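Local atomic coordinates of Serine/threonine-protein kinase PknI (Mycobacterium tuberculosis, PDB entry 5XLM), a protein that phosphorylates proteins on serine and threonine, slows mycobacterial growth within the infected host, and carries an extracellular sensor domain, the part described here. Residues A[34-39]-A[107-112]. Numbering follows the deposited sequence.
Sequences VPLDGT and GQWKSR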
ATOM      1  N   VAL A  34       0.907  15.634   1.917  1.00 38.38           N
ATOM      2  CA  VAL A  34      -0.506  15.621   2.306  1.00 33.88           C
ATOM      3  C   VAL A  34      -0.773  14.365   3.128  1.00 32.77           C
ATOM      4  O   VAL A  34      -0.442  13.253   2.678  1.00 30.95           O
ATOM      5  CB  VAL A  34      -1.402  15.668   1.066  1.00 35.20           C
ATOM      6  CG1 VAL A  34      -2.869  15.702   1.470  1.00 32.85           C
ATOM      7  CG2 VAL A  34      -1.050  16.868   0.197  1.00 38.38           C
ATOM      8  N   PRO A  35      -1.339  14.479   4.329  1.00 29.02           N
ATOM      9  CA  PRO A  35      -1.549  13.283   5.152  1.00 27.90           C
ATOM     10  C   PRO A  35      -2.538  12.326   4.507  1.00 36.06           C
ATOM     11  O   PRO A  35      -3.440  12.727   3.769  1.00 37.92           O
ATOM     12  CB  PRO A  35      -2.092  13.848   6.471  1.00 28.75           C
ATOM     13  CG  PRO A  35      -2.655  15.183   6.114  1.00 35.65           C
ATOM     14  CD  PRO A  35      -1.785  15.708   5.008  1.00 37.52           C
ATOM     15  N   LEU A  36      -2.347  11.040   4.786  1.00 26.21           N
ATOM     16  CA  LEU A  36      -3.243   9.988   4.314  1.00 30.09           C
ATOM     17  C   LEU A  36      -4.253   9.713   5.423  1.00 30.95           C
ATOM     18  O   LEU A  36      -3.966   8.982   6.375  1.00 36.60           O
ATOM     19  CB  LEU A  36      -2.464   8.731   3.937  1.00 22.09           C
ATOM     20  CG  LEU A  36      -1.447   8.866   2.798  1.00 25.54           C
ATOM     21  CD1 LEU A  36      -0.758   7.537   2.523  1.00 21.02           C
ATOM     22  CD2 LEU A  36      -2.115   9.400   1.539  1.00 22.55           C
ATOM     23  N   ASP A  37      -5.437  10.311   5.306  1.00 32.33           N
ATOM     24  CA  ASP A  37      -6.507  10.115   6.278  1.00 38.03           C
ATOM     25  C   ASP A  37      -7.821   9.941   5.536  1.00 36.33           C
ATOM     26  O   ASP A  37      -8.200  10.798   4.732  1.00 37.41           O
ATOM     27  CB  ASP A  37      -6.597  11.287   7.260  1.00 51.30           C
ATOM     28  CG  ASP A  37      -5.710  11.097   8.474  1.00 72.91           C
ATOM     29  OD1 ASP A  37      -4.586  11.644   8.485  1.00 78.66           O
ATOM     30  OD2 ASP A  37      -6.135  10.390   9.412  1.00 86.12           O
ATOM     31  N   GLY A  38      -8.514   8.839   5.811  1.00 36.55           N
ATOM     32  CA  GLY A  38      -9.782   8.519   5.198  1.00 38.17           C
ATOM     33  C   GLY A  38      -9.767   7.126   4.618  1.00 38.03           C
ATOM     34  O   GLY A  38      -8.816   6.357   4.796  1.00 32.49           O
ATOM     35  N   THR A  39     -10.842   6.792   3.911  1.00 40.02           N
ATOM     36  CA  THR A  39     -10.936   5.505   3.237  1.00 40.68           C
ATOM     37  C   THR A  39     -10.232   5.581   1.889  1.00 38.33           C
ATOM     38  O   THR A  39     -10.507   6.478   1.085  1.00 32.75           O
ATOM     39  CB  THR A  39     -12.396   5.098   3.048  1.00 42.70           C
ATOM     40  OG1 THR A  39     -13.034   4.991   4.327  1.00 44.20           O
ATOM     41  CG2 THR A  39     -12.485   3.758   2.325  1.00 39.97           C
ATOM     42  N   GLY A 107      10.065  11.990  -1.140  1.00 18.99           N
ATOM     43  CA  GLY A 107       8.926  12.335  -1.966  1.00 14.27           C
ATOM     44  C   GLY A 107       7.951  11.216  -2.244  1.00 23.28           C
ATOM     45  O   GLY A 107       7.203  11.299  -3.224  1.00 24.31           O
ATOM     46  N   GLN A 108       7.920  10.174  -1.416  1.00 19.89           N
ATOM     47  CA  GLN A 108       7.001   9.066  -1.638  1.00 20.70           C
ATOM     48  C   GLN A 108       6.682   8.395  -0.311  1.00 17.49           C
ATOM     49  O   GLN A 108       7.466   8.461   0.639  1.00 15.12           O
ATOM     50  CB  GLN A 108       7.582   8.031  -2.607  1.00 13.68           C
ATOM     51  CG  GLN A 108       8.727   7.214  -2.018  1.00 21.94           C
ATOM     52  CD  GLN A 108       9.204   6.116  -2.951  1.00 15.13           C
ATOM     53  OE1 GLN A 108       8.709   5.977  -4.067  1.00 22.69           O
ATOM     54  NE2 GLN A 108      10.173   5.332  -2.496  1.00 16.09           N
ATOM     55  N   TRP A 109       5.517   7.753  -0.259  1.00 17.62           N
ATOM     56  CA  TRP A 109       5.166   6.855   0.834  1.00 14.85           C
ATOM     57  C   TRP A 109       5.686   5.463   0.509  1.00 16.77           C
ATOM     58  O   TRP A 109       5.501   4.974  -0.610  1.00 14.87           O
ATOM     59  CB  TRP A 109       3.652   6.803   1.041  1.00 19.58           C
ATOM     60  CG  TRP A 109       3.036   8.098   1.448  1.00 18.65           C
ATOM     61  CD1 TRP A 109       2.486   9.036   0.625  1.00 15.10           C
ATOM     62  CD2 TRP A 109       2.895   8.598   2.782  1.00 16.37           C
ATOM     63  NE1 TRP A 109       2.012  10.093   1.364  1.00 20.97           N
ATOM     64  CE2 TRP A 109       2.250   9.849   2.691  1.00 22.82           C
ATOM     65  CE3 TRP A 109       3.248   8.111   4.044  1.00 17.65           C
ATOM     66  CZ2 TRP A 109       1.954  10.620   3.814  1.00 17.82           C
ATOM     67  CZ3 TRP A 109       2.955   8.880   5.159  1.00 21.46           C
ATOM     68  CH2 TRP A 109       2.313  10.120   5.037  1.00 21.86           C
ATOM     69  N   LYS A 110       6.334   4.827   1.479  1.00 21.45           N
ATOM     70  CA  LYS A 110       6.864   3.488   1.266  1.00 21.58           C
ATOM     71  C   LYS A 110       6.669   2.656   2.520  1.00 24.46           C
ATOM     72  O   LYS A 110       7.032   3.087   3.618  1.00 25.29           O
ATOM     73  CB  LYS A 110       8.350   3.526   0.881  1.00 22.30           C
ATOM     74  CG  LYS A 110       8.931   2.143   0.621  1.00 34.40           C
ATOM     75  CD  LYS A 110      10.135   2.187  -0.313  1.00 32.46           C
ATOM     76  CE  LYS A 110      11.356   2.787   0.365  1.00 34.70           C
ATOM     77  NZ  LYS A 110      12.586   2.622  -0.460  1.00 44.33           N
ATOM     78  N   SER A 111       6.086   1.475   2.351  1.00 18.71           N
ATOM     79  CA  SER A 111       5.947   0.548   3.459  1.00 24.58           C
ATOM     80  C   SER A 111       7.283  -0.126   3.739  1.00 28.33           C
ATOM     81  O   SER A 111       8.159  -0.209   2.874  1.00 26.72           O
ATOM     82  CB  SER A 111       4.877  -0.501   3.153  1.00 21.35           C
ATOM     83  OG  SER A 111       5.264  -1.324   2.064  1.00 30.90           O
ATOM     84  N   ARG A 112       7.443  -0.608   4.962  1.00 37.28           N
ATOM     85  CA  ARG A 112       8.687  -1.281   5.284  1.00 43.21           C
ATOM     86  C   ARG A 112       8.752  -2.622   4.559  1.00 43.99           C
ATOM     87  O   ARG A 112       7.719  -3.271   4.352  1.00 44.98           O
ATOM     88  CB  ARG A 112       8.828  -1.490   6.795  1.00 53.07           C
ATOM     89  CG  ARG A 112       7.912  -2.546   7.383  1.00 63.05           C
ATOM     90  CD  ARG A 112       8.404  -2.990   8.753  1.00 74.03           C
ATOM     91  NE  ARG A 112       8.342  -1.913   9.739  1.00 81.07           N
ATOM     92  CZ  ARG A 112       7.439  -1.844  10.712  1.00 84.50           C
ATOM     93  NH1 ARG A 112       7.457  -0.831  11.568  1.00 86.18           N
ATOM     94  NH2 ARG A 112       6.522  -2.794  10.837  1.00 83.78           N
TER
HETATM   95  O   HOH W   1       0.345  12.286   0.381  1.00 30.38           O
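L36 lays its CD1 methyl over one face of the W109 indole. CD1 sits 3.7 Å from the centroid of the five-membered ring of W109. It is 7° off the ring normal, so the methyl stands almost directly over the ring. This is a CH-pi contact. The branch carbon follows the methyl onto the ring, with L36 CG 3.8 Å from W109 CE2. L36 and W109 come from opposing sides and overlap alongside each other. With chi1 at -63°, the W109 side chain turns away from its own carbonyl carbon, which carries the indole across to the loop at 34-37.

A water bridges the indole N-H to the backbone of V34. It lies in the indole plane and accepts from W109 NE1 at 2.9 Å. It donates to V34 O at 2.6 Å. W109 is buried, and its N-H is satisfied by this water. V34 O also lies near the ring plane, 3.7 Å from W109 CZ2.

The contact joins the lead-in to strand 38-51 with strand 108-117 of the antiparallel sheet of the sensor domain. The strands are not paired here. F104 meets W109 edge-to-face, M102 of strand 100-105 and P140 of strand 131-140 also touch W109, and L36 packs on F68 of strand 62-72.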